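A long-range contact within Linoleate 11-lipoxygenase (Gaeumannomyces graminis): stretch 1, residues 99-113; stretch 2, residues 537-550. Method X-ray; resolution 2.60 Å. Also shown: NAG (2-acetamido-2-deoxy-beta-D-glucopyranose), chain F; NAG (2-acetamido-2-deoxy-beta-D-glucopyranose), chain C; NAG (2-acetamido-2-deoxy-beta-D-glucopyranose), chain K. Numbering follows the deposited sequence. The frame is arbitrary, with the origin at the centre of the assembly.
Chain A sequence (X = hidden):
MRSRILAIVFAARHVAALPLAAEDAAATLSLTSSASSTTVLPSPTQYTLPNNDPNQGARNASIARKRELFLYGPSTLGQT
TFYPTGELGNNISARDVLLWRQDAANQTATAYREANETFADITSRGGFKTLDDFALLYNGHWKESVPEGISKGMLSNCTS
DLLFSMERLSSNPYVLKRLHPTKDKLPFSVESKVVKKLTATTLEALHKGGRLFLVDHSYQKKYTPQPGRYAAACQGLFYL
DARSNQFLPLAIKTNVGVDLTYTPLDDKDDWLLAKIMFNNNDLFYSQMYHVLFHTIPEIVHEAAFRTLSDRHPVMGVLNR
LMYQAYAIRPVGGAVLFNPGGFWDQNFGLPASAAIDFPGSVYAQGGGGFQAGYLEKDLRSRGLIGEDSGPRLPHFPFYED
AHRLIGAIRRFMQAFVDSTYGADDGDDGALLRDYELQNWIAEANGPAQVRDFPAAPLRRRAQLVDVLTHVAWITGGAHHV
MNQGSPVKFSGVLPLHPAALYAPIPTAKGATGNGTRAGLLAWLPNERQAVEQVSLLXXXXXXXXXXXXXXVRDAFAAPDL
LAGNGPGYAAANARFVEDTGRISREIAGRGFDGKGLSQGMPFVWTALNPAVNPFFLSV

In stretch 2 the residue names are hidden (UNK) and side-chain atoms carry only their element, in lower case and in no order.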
ATOM      1  N   LEU A  99       5.989  -3.353 -14.081  1.00 11.06           N
ATOM      2  CA  LEU A  99       4.653  -2.913 -13.704  1.00 11.50           C
ATOM      3  C   LEU A  99       4.687  -2.024 -12.467  1.00 16.55           C
ATOM      4  O   LEU A  99       4.052  -0.964 -12.433  1.00 22.20           O
ATOM      5  CB  LEU A  99       3.764  -4.130 -13.480  1.00 10.09           C
ATOM      6  CG  LEU A  99       3.438  -4.959 -14.715  1.00 11.33           C
ATOM      7  CD1 LEU A  99       2.818  -6.310 -14.346  1.00 10.05           C
ATOM      8  CD2 LEU A  99       2.532  -4.154 -15.606  1.00 10.57           C
ATOM      9  N   TRP A 100       5.441  -2.428 -11.453  1.00 10.78           N
ATOM     10  CA  TRP A 100       5.575  -1.627 -10.250  1.00 10.86           C
ATOM     11  C   TRP A 100       6.164  -0.251 -10.545  1.00 11.50           C
ATOM     12  O   TRP A 100       5.683   0.753 -10.016  1.00 11.47           O
ATOM     13  CB  TRP A 100       6.432  -2.389  -9.249  1.00 10.40           C
ATOM     14  CG  TRP A 100       6.298  -1.898  -7.894  1.00  8.91           C
ATOM     15  CD1 TRP A 100       5.485  -2.377  -6.951  1.00  8.09           C
ATOM     16  CD2 TRP A 100       7.010  -0.806  -7.312  1.00  8.90           C
ATOM     17  NE1 TRP A 100       5.630  -1.660  -5.798  1.00  8.28           N
ATOM     18  CE2 TRP A 100       6.565  -0.688  -5.988  1.00  7.94           C
ATOM     19  CE3 TRP A 100       7.990   0.084  -7.781  1.00  8.64           C
ATOM     20  CZ2 TRP A 100       7.047   0.278  -5.119  1.00  7.52           C
ATOM     21  CZ3 TRP A 100       8.466   1.048  -6.919  1.00  8.83           C
ATOM     22  CH2 TRP A 100       7.990   1.140  -5.600  1.00  8.50           C
ATOM     23  N   ARG A 101       7.220  -0.186 -11.361  1.00 12.25           N
ATOM     24  CA  ARG A 101       7.787   1.096 -11.783  1.00 13.06           C
ATOM     25  C   ARG A 101       6.722   2.008 -12.374  1.00 13.17           C
ATOM     26  O   ARG A 101       6.658   3.199 -12.055  1.00 14.43           O
ATOM     27  CB  ARG A 101       8.885   0.900 -12.841  1.00 12.84           C
ATOM     28  CG  ARG A 101      10.276   0.535 -12.389  1.00 12.31           C
ATOM     29  CD  ARG A 101      11.296   0.725 -13.533  1.00 11.47           C
ATOM     30  NE  ARG A 101      12.626   0.656 -12.952  1.00 10.98           N
ATOM     31  CZ  ARG A 101      13.424  -0.378 -13.097  1.00 14.98           C
ATOM     32  NH1 ARG A 101      13.038  -1.394 -13.866  1.00 21.40           N
ATOM     33  NH2 ARG A 101      14.606  -0.395 -12.501  1.00 19.70           N
ATOM     34  N   GLN A 102       5.915   1.486 -13.298  1.00 14.11           N
ATOM     35  CA  GLN A 102       4.943   2.381 -13.903  1.00 12.87           C
ATOM     36  C   GLN A 102       3.826   2.745 -12.941  1.00 13.72           C
ATOM     37  O   GLN A 102       3.270   3.842 -13.045  1.00 12.73           O
ATOM     38  CB  GLN A 102       4.391   1.780 -15.181  1.00 15.71           C
ATOM     39  CG  GLN A 102       3.486   0.629 -14.993  1.00 21.80           C
ATOM     40  CD  GLN A 102       2.981   0.118 -16.305  1.00 33.76           C
ATOM     41  OE1 GLN A 102       3.506   0.480 -17.360  1.00 44.14           O
ATOM     42  NE2 GLN A 102       1.959  -0.722 -16.262  1.00 24.89           N
ATOM     43  N   ASP A 103       3.528   1.886 -11.969  1.00 14.41           N
ATOM     44  CA  ASP A 103       2.479   2.157 -11.006  1.00 11.46           C
ATOM     45  C   ASP A 103       2.909   3.032  -9.837  1.00 11.93           C
ATOM     46  O   ASP A 103       2.029   3.541  -9.149  1.00 12.33           O
ATOM     47  CB  ASP A 103       1.913   0.843 -10.473  1.00 11.14           C
ATOM     48  CG  ASP A 103       0.893   0.245 -11.405  1.00 17.93           C
ATOM     49  OD1 ASP A 103       0.734   0.808 -12.496  1.00 20.96           O
ATOM     50  OD2 ASP A 103       0.256  -0.777 -11.082  1.00 19.18           O
ATOM     51  N   ALA A 104       4.212   3.228  -9.584  1.00 11.95           N
ATOM     52  CA  ALA A 104       4.683   4.057  -8.465  1.00  9.88           C
ATOM     53  C   ALA A 104       4.951   5.512  -8.823  1.00 10.22           C
ATOM     54  O   ALA A 104       5.003   6.354  -7.927  1.00 10.61           O
ATOM     55  CB  ALA A 104       5.964   3.483  -7.871  1.00  8.44           C
ATOM     56  N   ALA A 105       5.116   5.820 -10.104  1.00 13.68           N
ATOM     57  CA  ALA A 105       5.521   7.149 -10.524  1.00 12.36           C
ATOM     58  C   ALA A 105       4.584   8.229  -9.993  1.00 13.24           C
ATOM     59  O   ALA A 105       5.026   9.214  -9.394  1.00 12.38           O
ATOM     60  CB  ALA A 105       5.596   7.182 -12.047  1.00 11.75           C
ATOM     61  N   ASN A 106       3.290   8.089 -10.236  1.00 12.81           N
ATOM     62  CA  ASN A 106       2.354   9.138  -9.854  1.00 13.23           C
ATOM     63  C   ASN A 106       2.373   9.378  -8.340  1.00 14.24           C
ATOM     64  O   ASN A 106       2.504  10.521  -7.882  1.00 17.77           O
ATOM     65  CB  ASN A 106       0.984   8.730 -10.384  1.00 15.38           C
ATOM     66  CG  ASN A 106      -0.089   9.740 -10.156  1.00 21.77           C
ATOM     67  OD1 ASN A 106       0.062  10.710  -9.439  1.00 25.80           O
ATOM     68  ND2 ASN A 106      -1.227   9.483 -10.761  1.00 29.60           N
ATOM     69  N   GLN A 107       2.283   8.316  -7.547  1.00 12.05           N
ATOM     70  CA  GLN A 107       2.242   8.508  -6.109  1.00 12.16           C
ATOM     71  C   GLN A 107       3.560   9.081  -5.576  1.00 15.10           C
ATOM     72  O   GLN A 107       3.554   9.909  -4.656  1.00 13.37           O
ATOM     73  CB  GLN A 107       1.886   7.197  -5.429  1.00  9.65           C
ATOM     74  CG  GLN A 107       1.870   7.250  -3.908  1.00 10.15           C
ATOM     75  CD  GLN A 107       0.563   7.745  -3.307  1.00 11.23           C
ATOM     76  OE1 GLN A 107      -0.435   7.882  -3.985  1.00 10.85           O
ATOM     77  NE2 GLN A 107       0.579   8.015  -2.020  1.00 10.67           N
ATOM     78  N   THR A 108       4.698   8.684  -6.154  1.00 12.30           N
ATOM     79  CA  THR A 108       5.973   9.203  -5.665  1.00 12.48           C
ATOM     80  C   THR A 108       6.111  10.689  -5.947  1.00 14.17           C
ATOM     81  O   THR A 108       6.444  11.479  -5.050  1.00 14.22           O
ATOM     82  CB  THR A 108       7.129   8.457  -6.301  1.00 11.53           C
ATOM     83  OG1 THR A 108       6.927   7.062  -6.169  1.00 17.07           O
ATOM     84  CG2 THR A 108       8.383   8.800  -5.591  1.00 13.38           C
ATOM     85  N   ALA A 109       5.877  11.084  -7.202  1.00 13.92           N
ATOM     86  CA  ALA A 109       5.957  12.493  -7.553  1.00 13.09           C
ATOM     87  C   ALA A 109       5.016  13.310  -6.694  1.00 15.20           C
ATOM     88  O   ALA A 109       5.392  14.361  -6.169  1.00 17.78           O
ATOM     89  CB  ALA A 109       5.642  12.690  -9.027  1.00 11.62           C
ATOM     90  N   THR A 110       3.800  12.813  -6.499  1.00 15.79           N
ATOM     91  CA  THR A 110       2.814  13.560  -5.737  1.00 16.23           C
ATOM     92  C   THR A 110       3.269  13.753  -4.310  1.00 15.41           C
ATOM     93  O   THR A 110       3.180  14.853  -3.766  1.00 16.29           O
ATOM     94  CB  THR A 110       1.479  12.838  -5.781  1.00 15.57           C
ATOM     95  OG1 THR A 110       1.082  12.701  -7.136  1.00 13.69           O
ATOM     96  CG2 THR A 110       0.440  13.605  -5.004  1.00 16.24           C
ATOM     97  N   ALA A 111       3.781  12.688  -3.705  1.00 14.84           N
ATOM     98  CA  ALA A 111       4.209  12.749  -2.317  1.00 13.70           C
ATOM     99  C   ALA A 111       5.355  13.737  -2.127  1.00 16.86           C
ATOM    100  O   ALA A 111       5.379  14.487  -1.149  1.00 18.25           O
ATOM    101  CB  ALA A 111       4.606  11.359  -1.846  1.00 12.61           C
ATOM    102  N   TYR A 112       6.311  13.759  -3.055  1.00 16.79           N
ATOM    103  CA  TYR A 112       7.390  14.730  -2.951  1.00 14.39           C
ATOM    104  C   TYR A 112       6.865  16.153  -3.083  1.00 17.10           C
ATOM    105  O   TYR A 112       7.244  17.040  -2.307  1.00 16.34           O
ATOM    106  CB  TYR A 112       8.434  14.428  -4.007  1.00 13.23           C
ATOM    107  CG  TYR A 112       9.354  13.333  -3.592  1.00 13.92           C
ATOM    108  CD1 TYR A 112       9.797  13.256  -2.295  1.00 12.49           C
ATOM    109  CD2 TYR A 112       9.790  12.379  -4.496  1.00 13.07           C
ATOM    110  CE1 TYR A 112      10.637  12.265  -1.902  1.00 12.78           C
ATOM    111  CE2 TYR A 112      10.632  11.384  -4.109  1.00 11.82           C
ATOM    112  CZ  TYR A 112      11.052  11.328  -2.800  1.00 12.54           C
ATOM    113  OH  TYR A 112      11.920  10.352  -2.356  1.00 15.62           O
ATOM    114  N   ARG A 113       5.982  16.389  -4.050  1.00 17.99           N
ATOM    115  CA  ARG A 113       5.385  17.711  -4.191  1.00 18.47           C
ATOM    116  C   ARG A 113       4.649  18.145  -2.909  1.00 21.52           C
ATOM    117  O   ARG A 113       4.890  19.237  -2.378  1.00 20.74           O
ATOM    118  CB  ARG A 113       4.475  17.699  -5.408  1.00 19.69           C
ATOM    119  CG  ARG A 113       3.830  18.985  -5.741  1.00 24.38           C
ATOM    120  CD  ARG A 113       2.655  18.708  -6.631  1.00 30.92           C
ATOM    121  NE  ARG A 113       3.010  17.707  -7.622  1.00 30.35           N
ATOM    122  CZ  ARG A 113       2.124  16.941  -8.248  1.00 39.30           C
ATOM    123  NH1 ARG A 113       0.835  17.084  -7.969  1.00 39.17           N
ATOM    124  NH2 ARG A 113       2.526  16.039  -9.149  1.00 31.92           N
ATOM    125  N   UNK A 537       3.698   8.221   3.250  1.00 10.33           N
ATOM    126  CA  UNK A 537       2.791   8.537   2.161  1.00 10.03           C
ATOM    127  C   UNK A 537       3.200   7.820   0.884  1.00  9.54           C
ATOM    128  O   UNK A 537       2.349   7.478   0.072  1.00 17.12           O
ATOM    129  c   UNK A 537       2.730  10.046   1.928  1.00  9.78           C
ATOM    130  N   UNK A 538       4.490   7.581   0.688  1.00  9.50           N
ATOM    131  CA  UNK A 538       4.899   6.828  -0.481  1.00  9.44           C
ATOM    132  C   UNK A 538       4.589   5.339  -0.373  1.00 14.92           C
ATOM    133  O   UNK A 538       4.623   4.643  -1.395  1.00 14.82           O
ATOM    134  c   UNK A 538       6.385   7.047  -0.738  1.00 10.95           C
ATOM    135  c   UNK A 538       6.666   8.090  -1.818  1.00 12.44           C
ATOM    136  c   UNK A 538       9.646   9.233  -0.127  1.00 15.41           C
ATOM    137  c   UNK A 538       8.130   8.415  -1.841  1.00 11.62           C
ATOM    138  n   UNK A 538       9.952  10.102   0.810  1.00 13.66           N
ATOM    139  n   UNK A 538      10.470   8.246  -0.417  1.00 17.06           N
ATOM    140  n   UNK A 538       8.513   9.334  -0.787  1.00 15.18           N
ATOM    141  N   UNK A 539       4.289   4.828   0.830  1.00 11.30           N
ATOM    142  CA  UNK A 539       3.774   3.456   0.911  1.00  9.57           C
ATOM    143  C   UNK A 539       2.298   3.346   0.520  1.00 10.79           C
ATOM    144  O   UNK A 539       1.805   2.239   0.302  1.00 19.99           O
ATOM    145  c   UNK A 539       5.707   2.478   4.053  1.00 13.87           C
ATOM    146  c   UNK A 539       7.696   2.549   2.213  1.00 13.17           C
ATOM    147  c   UNK A 539       6.409   2.732   1.811  1.00 12.05           C
ATOM    148  c   UNK A 539       7.985   2.318   3.523  1.00 14.26           C
ATOM    149  c   UNK A 539       6.995   2.284   4.448  1.00 13.22           C
ATOM    150  c   UNK A 539       5.389   2.702   2.725  1.00 11.20           C
ATOM    151  c   UNK A 539       3.958   2.891   2.310  1.00  9.51           C
ATOM    152  N   UNK A 540       1.587   4.455   0.429  1.00 10.67           N
ATOM    153  CA  UNK A 540       0.177   4.486   0.085  1.00  9.40           C
ATOM    154  C   UNK A 540       0.020   4.583  -1.432  1.00 15.23           C
ATOM    155  O   UNK A 540       0.960   4.917  -2.154  1.00 10.33           O
ATOM    156  o   UNK A 540      -2.557   4.481   1.050  1.00 11.44           O
ATOM    157  c   UNK A 540      -2.009   5.543   0.806  1.00  9.85           C
ATOM    158  n   UNK A 540      -2.681   6.635   0.534  1.00 10.41           N
ATOM    159  c   UNK A 540      -0.506   5.659   0.782  1.00  8.69           C
ATOM    160  N   UNK A 541      -1.176   4.243  -1.911  1.00  9.33           N
ATOM    161  CA  UNK A 541      -1.476   4.231  -3.339  1.00 11.00           C
ATOM    162  C   UNK A 541      -2.863   4.832  -3.528  1.00 12.57           C
ATOM    163  O   UNK A 541      -3.862   4.119  -3.529  1.00 12.94           O
ATOM    164  c   UNK A 541       0.619   3.071  -5.416  1.00  9.22           C
ATOM    165  c   UNK A 541      -0.025   2.314  -4.262  1.00  8.77           C
ATOM    166  n   UNK A 541       2.862   3.637  -3.861  1.00  8.59           N
ATOM    167  c   UNK A 541       3.021   2.901  -4.934  1.00  8.27           C
ATOM    168  c   UNK A 541      -1.411   2.827  -3.929  1.00  9.63           C
ATOM    169  n   UNK A 541       1.974   2.608  -5.694  1.00  8.56           N
ATOM    170  n   UNK A 541       4.214   2.440  -5.222  1.00  7.62           N
ATOM    171  N   UNK A 542      -2.909   6.130  -3.742  1.00 13.41           N
ATOM    172  CA  UNK A 542      -4.141   6.873  -3.912  1.00 12.78           C
ATOM    173  C   UNK A 542      -4.886   6.555  -5.205  1.00 15.35           C
ATOM    174  O   UNK A 542      -6.055   6.914  -5.318  1.00 17.10           O
ATOM    175  c   UNK A 542      -3.821   8.368  -3.839  1.00 12.90           C
ATOM    176  N   UNK A 543      -4.271   5.902  -6.177  1.00 17.03           N
ATOM    177  CA  UNK A 543      -4.886   5.705  -7.483  1.00 15.31           C
ATOM    178  C   UNK A 543      -5.579   4.354  -7.631  1.00 15.89           C
ATOM    179  O   UNK A 543      -6.130   4.083  -8.698  1.00 15.17           O
ATOM    180  o   UNK A 543      -1.624   5.248  -7.084  1.00 16.46           O
ATOM    181  c   UNK A 543      -3.854   5.840  -8.612  1.00 16.66           C
ATOM    182  c   UNK A 543      -2.731   6.843  -8.435  1.00 16.95           C
ATOM    183  n   UNK A 543      -1.199   7.389  -6.705  1.00 12.47           N
ATOM    184  c   UNK A 543      -1.777   6.429  -7.363  1.00 15.01           C
ATOM    185  N   UNK A 544      -5.540   3.512  -6.590  1.00 13.03           N
ATOM    186  CA  UNK A 544      -6.073   2.157  -6.639  1.00 12.19           C
ATOM    187  C   UNK A 544      -7.510   2.157  -7.146  1.00 14.88           C
ATOM    188  O   UNK A 544      -7.880   1.357  -8.011  1.00 13.44           O
ATOM    189  c   UNK A 544      -4.589   1.163  -5.007  1.00 13.46           C
ATOM    190  c   UNK A 544      -5.956   1.513  -5.246  1.00 11.42           C
ATOM    191  c   UNK A 544      -6.678   0.259  -5.186  1.00 12.49           C
ATOM    192  N   UNK A 545      -8.328   3.073  -6.637  1.00 16.37           N
ATOM    193  CA  UNK A 545      -9.684   3.269  -7.088  1.00 13.84           C
ATOM    194  C   UNK A 545      -9.886   3.434  -8.575  1.00 17.04           C
ATOM    195  O   UNK A 545     -10.630   2.654  -9.171  1.00 20.09           O
ATOM    196  N   UNK A 546      -9.263   4.447  -9.186  1.00 16.73           N
ATOM    197  CA  UNK A 546      -9.440   4.690 -10.613  1.00 16.73           C
ATOM    198  C   UNK A 546      -8.818   3.598 -11.467  1.00 19.03           C
ATOM    199  O   UNK A 546      -9.257   3.379 -12.599  1.00 18.78           O
ATOM    200  c   UNK A 546      -8.848   6.034 -11.000  1.00 20.77           C
ATOM    201  o   UNK A 546      -8.488   7.646  -9.291  1.00 24.52           O
ATOM    202  o   UNK A 546     -10.490   7.565 -10.207  1.00 37.82           O
ATOM    203  c   UNK A 546      -9.309   7.158 -10.097  1.00 32.48           C
ATOM    204  N   UNK A 547      -7.820   2.902 -10.949  1.00 16.79           N
ATOM    205  CA  UNK A 547      -7.194   1.807 -11.665  1.00 14.87           C
ATOM    206  C   UNK A 547      -8.028   0.526 -11.659  1.00 16.45           C
ATOM    207  O   UNK A 547      -7.665  -0.428 -12.351  1.00 12.84           O
ATOM    208  c   UNK A 547      -5.807   1.561 -11.077  1.00 14.12           C
ATOM    209  n   UNK A 547      -0.526   4.622 -11.050  1.00 12.01           N
ATOM    210  n   UNK A 547      -0.905   2.923  -9.600  1.00 19.17           N
ATOM    211  c   UNK A 547      -3.489   2.499 -10.715  1.00 13.12           C
ATOM    212  n   UNK A 547      -2.521   3.508 -11.141  1.00 14.05           N
ATOM    213  c   UNK A 547      -1.314   3.679 -10.604  1.00 13.96           C
ATOM    214  c   UNK A 547      -4.841   2.719 -11.327  1.00 14.35           C
ATOM    215  N   UNK A 548      -9.146   0.504 -10.920  1.00 17.52           N
ATOM    216  CA  UNK A 548      -9.972  -0.684 -10.705  1.00 15.59           C
ATOM    217  C   UNK A 548      -9.168  -1.848 -10.115  1.00 14.06           C
ATOM    218  O   UNK A 548      -9.358  -3.013 -10.483  1.00 10.97           O
ATOM    219  n   UNK A 548     -12.766   3.452 -12.553  1.00 26.48           N
ATOM    220  c   UNK A 548     -10.694  -1.094 -11.991  1.00 18.20           C
ATOM    221  c   UNK A 548     -12.008  -0.334 -12.214  1.00 27.36           C
ATOM    222  c   UNK A 548     -11.775   1.121 -12.615  1.00 31.23           C
ATOM    223  c   UNK A 548     -13.038   1.976 -12.439  1.00 36.62           C
ATOM    224  N   UNK A 549      -8.313  -1.531  -9.136  1.00 12.71           N
ATOM    225  CA  UNK A 549      -7.398  -2.477  -8.503  1.00 11.63           C
ATOM    226  C   UNK A 549      -7.634  -2.605  -6.997  1.00  9.68           C
ATOM    227  O   UNK A 549      -6.785  -3.112  -6.266  1.00  9.25           O
ATOM    228  o   UNK A 549      -3.715  -0.744  -9.789  1.00 15.99           O
ATOM    229  c   UNK A 549      -4.136  -1.698 -10.448  1.00 14.16           C
ATOM    230  c   UNK A 549      -5.518  -2.251 -10.211  1.00 10.42           C
ATOM    231  c   UNK A 549      -5.950  -2.080  -8.784  1.00 11.52           C
ATOM    232  n   UNK A 549      -3.411  -2.293 -11.385  1.00 18.77           N
ATOM    233  N   UNK A 550      -8.770  -2.144  -6.540  1.00  9.81           N
ATOM    234  CA  UNK A 550      -9.309  -2.264  -5.203  1.00  9.05           C
ATOM    235  C   UNK A 550      -9.703  -3.710  -4.893  1.00  8.95           C
ATOM    236  O   UNK A 550      -9.853  -4.538  -5.790  1.00 12.96           O
ATOM    237  c   UNK A 550     -11.558  -1.736  -4.300  1.00 10.72           C
ATOM    238  c   UNK A 550     -10.481  -1.291  -5.132  1.00 10.35           C
ATOM    239  o   UNK A 550     -10.015  -0.045  -4.648  1.00 16.90           O
TER
HETATM  240  C1  NAG F   1      -2.371  10.333 -10.615  1.00 28.40           C
HETATM  241  C2  NAG F   1      -2.974  10.598 -11.985  1.00 29.40           C
HETATM  242  C3  NAG F   1      -4.251  11.405 -11.852  1.00 31.98           C
HETATM  243  C4  NAG F   1      -5.213  10.697 -10.909  1.00 31.41           C
HETATM  244  C5  NAG F   1      -4.534  10.423  -9.572  1.00 28.58           C
HETATM  245  C6  NAG F   1      -5.389   9.596  -8.645  1.00 27.33           C
HETATM  246  C7  NAG F   1      -1.454  10.721 -13.898  1.00 35.44           C
HETATM  247  C8  NAG F   1      -0.467  11.566 -14.643  1.00 42.61           C
HETATM  248  N2  NAG F   1      -2.020  11.289 -12.832  1.00 32.54           N
HETATM  249  O3  NAG F   1      -4.823  11.550 -13.148  1.00 33.67           O
HETATM  250  O4  NAG F   1      -6.377  11.482 -10.689  1.00 35.88           O
HETATM  251  O5  NAG F   1      -3.329   9.675  -9.785  1.00 24.59           O
HETATM  252  O6  NAG F   1      -5.783   8.380  -9.268  1.00 26.32           O
HETATM  253  O7  NAG F   1      -1.727   9.581 -14.247  1.00 34.87           O
HETATM  254  C1  NAG C   2      -7.522  10.757 -11.198  1.00 41.36           C
HETATM  255  C2  NAG C   2      -8.777  11.464 -10.684  1.00 34.37           C
HETATM  256  C3  NAG C   2     -10.032  10.831 -11.262  1.00 37.81           C
HETATM  257  C4  NAG C   2      -9.947  10.715 -12.776  1.00 39.64           C
HETATM  258  C5  NAG C   2      -8.657  10.002 -13.167  1.00 38.98           C
HETATM  259  C6  NAG C   2      -8.446   9.953 -14.656  1.00 45.75           C
HETATM  260  C7  NAG C   2      -8.430  12.399  -8.441  1.00 32.51           C
HETATM  261  C8  NAG C   2      -8.564  12.148  -6.974  1.00 32.84           C
HETATM  262  N2  NAG C   2      -8.825  11.405  -9.235  1.00 34.72           N
HETATM  263  O3  NAG C   2     -11.135  11.647 -10.885  1.00 48.56           O
HETATM  264  O4  NAG C   2     -11.080  10.008 -13.271  1.00 48.68           O
HETATM  265  O5  NAG C   2      -7.539  10.715 -12.624  1.00 38.27           O
HETATM  266  O6  NAG C   2      -9.555  10.532 -15.326  1.00 58.12           O
HETATM  267  O7  NAG C   2      -7.988  13.449  -8.887  1.00 33.02           O
HETATM  268  C1  NAG K1009      11.060  17.963  -2.110  1.00 17.55           C
HETATM  269  C2  NAG K1009      11.443  17.159  -0.897  1.00 16.54           C
HETATM  270  C3  NAG K1009      12.815  16.536  -1.093  1.00 17.55           C
HETATM  271  C4  NAG K1009      12.819  15.712  -2.365  1.00 16.74           C
HETATM  272  C5  NAG K1009      12.408  16.601  -3.515  1.00 14.37           C
HETATM  273  C6  NAG K1009      12.288  15.865  -4.815  1.00 14.71           C
HETATM  274  C7  NAG K1009      10.925  17.639   1.451  1.00 21.99           C
HETATM  275  C8  NAG K1009      10.963  18.666   2.529  1.00 20.23           C
HETATM  276  N2  NAG K1009      11.424  18.012   0.274  1.00 20.38           N
HETATM  277  O3  NAG K1009      13.108  15.668  -0.014  1.00 19.45           O
HETATM  278  O4  NAG K1009      14.110  15.166  -2.591  1.00 18.29           O
HETATM  279  O5  NAG K1009      11.117  17.155  -3.248  1.00 16.54           O
HETATM  280  O6  NAG K1009      11.809  16.763  -5.803  1.00 17.46           O
HETATM  281  O7  NAG K1009      10.487  16.524   1.640  1.00 24.79           O
HETATM  282  O   HOH W   1       3.773   0.781  -7.287  1.00 11.02           O
HETATM  283  O   HOH W   2       2.044   5.919 -11.605  1.00 19.54           O
HETATM  284  O   HOH W   3       1.058   5.765  -8.314  1.00 14.21           O

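Position 537, in a helix that begins earlier in the chain, carries a single side-chain carbon directed toward stretch 1, 4.4 Å from CB of Ala111; one carbon makes it Ala537. Its backbone O accepts a hydrogen bond from Gln107 NE2 (2.8 Å). Position 538 has three carbons, a nitrogen, then a carbon bearing two more nitrogens, with a side-chain carbon 3.9 Å from Ala111 CB and a nitrogen 3.2 Å from Tyr112 OH: Arg538. Its CD packs over one face of the Tyr112 ring, and the sugar NAG of chain K covers the opposite face. At 539 one carbon leads to a ring of six carbons; the CA-to-CB bond points away from stretch 1, and no side-chain atom touches it: Phe539.

Position 540 shows two carbons, the second carrying one oxygen and one nitrogen, with CB 3.8 Å from Gln107 NE2. The short amide is Asn540. Position 541 repeats the pattern of three carbons, nitrogen and a carbon with two nitrogens. Its CA-to-CB bond points away, yet the chain returns to place a terminal nitrogen 3.3 Å from Ala104 CB, so it is Arg541. Its NH1 donates to Arg538 O (3.2 Å), and Arg541 NH1 also donates to Asn540 O (2.9 Å), linking the side chain back to its own backbone.

One carbon at 542, 3.4 Å from Gln107 OE1, identifies Ala542; its N donates to that same oxygen (3.0 Å). Position 543 has three carbons, the third with one oxygen and one nitrogen, and approaches both Asn106 and Gln107: Gln543, whose NE2 also donates to Gln107 OE1 (2.9 Å). A carbon bearing two carbons makes 544 Val544, and the absence of side-chain atoms makes 545 Gly545; neither touches stretch 1. At 546, two carbons ending in two oxygens give Asp546. Its OD2 accepts a hydrogen bond from O6 of the chain F NAG (2.8 Å), which is covalently attached to Asn106 ND2.

Position 547 has three carbons, a nitrogen, then a carbon bearing two more nitrogens, extended toward Asp103: Arg547. Its NH1 donates to Asp103 O (3.0 Å), while OD1 of Asp103 lies 3.9 Å from NH1 in a long salt bridge, out of the guanidinium plane. At 548, four carbons in a row end in nitrogen, remote from stretch 1: Lys548. At 549, three carbons, the third carrying one oxygen and one nitrogen, place that nitrogen 4.0 Å from Asp103 OD2: Gln549. At 550, one carbon carries an oxygen and a carbon, out of reach: Thr550.

Gln107 is the hub: its amide joins Ala537 O to Ala542 N and Gln543 NE2. Arg547 engages Asp103 O at the helix kink, where waters 2 and 3 accept hydrogen bonds from the N atoms of Asn106 and Gln107 that lack partners in the preceding turn.

Stretch 2 (537-550) ARFNRAQVGDRKQT
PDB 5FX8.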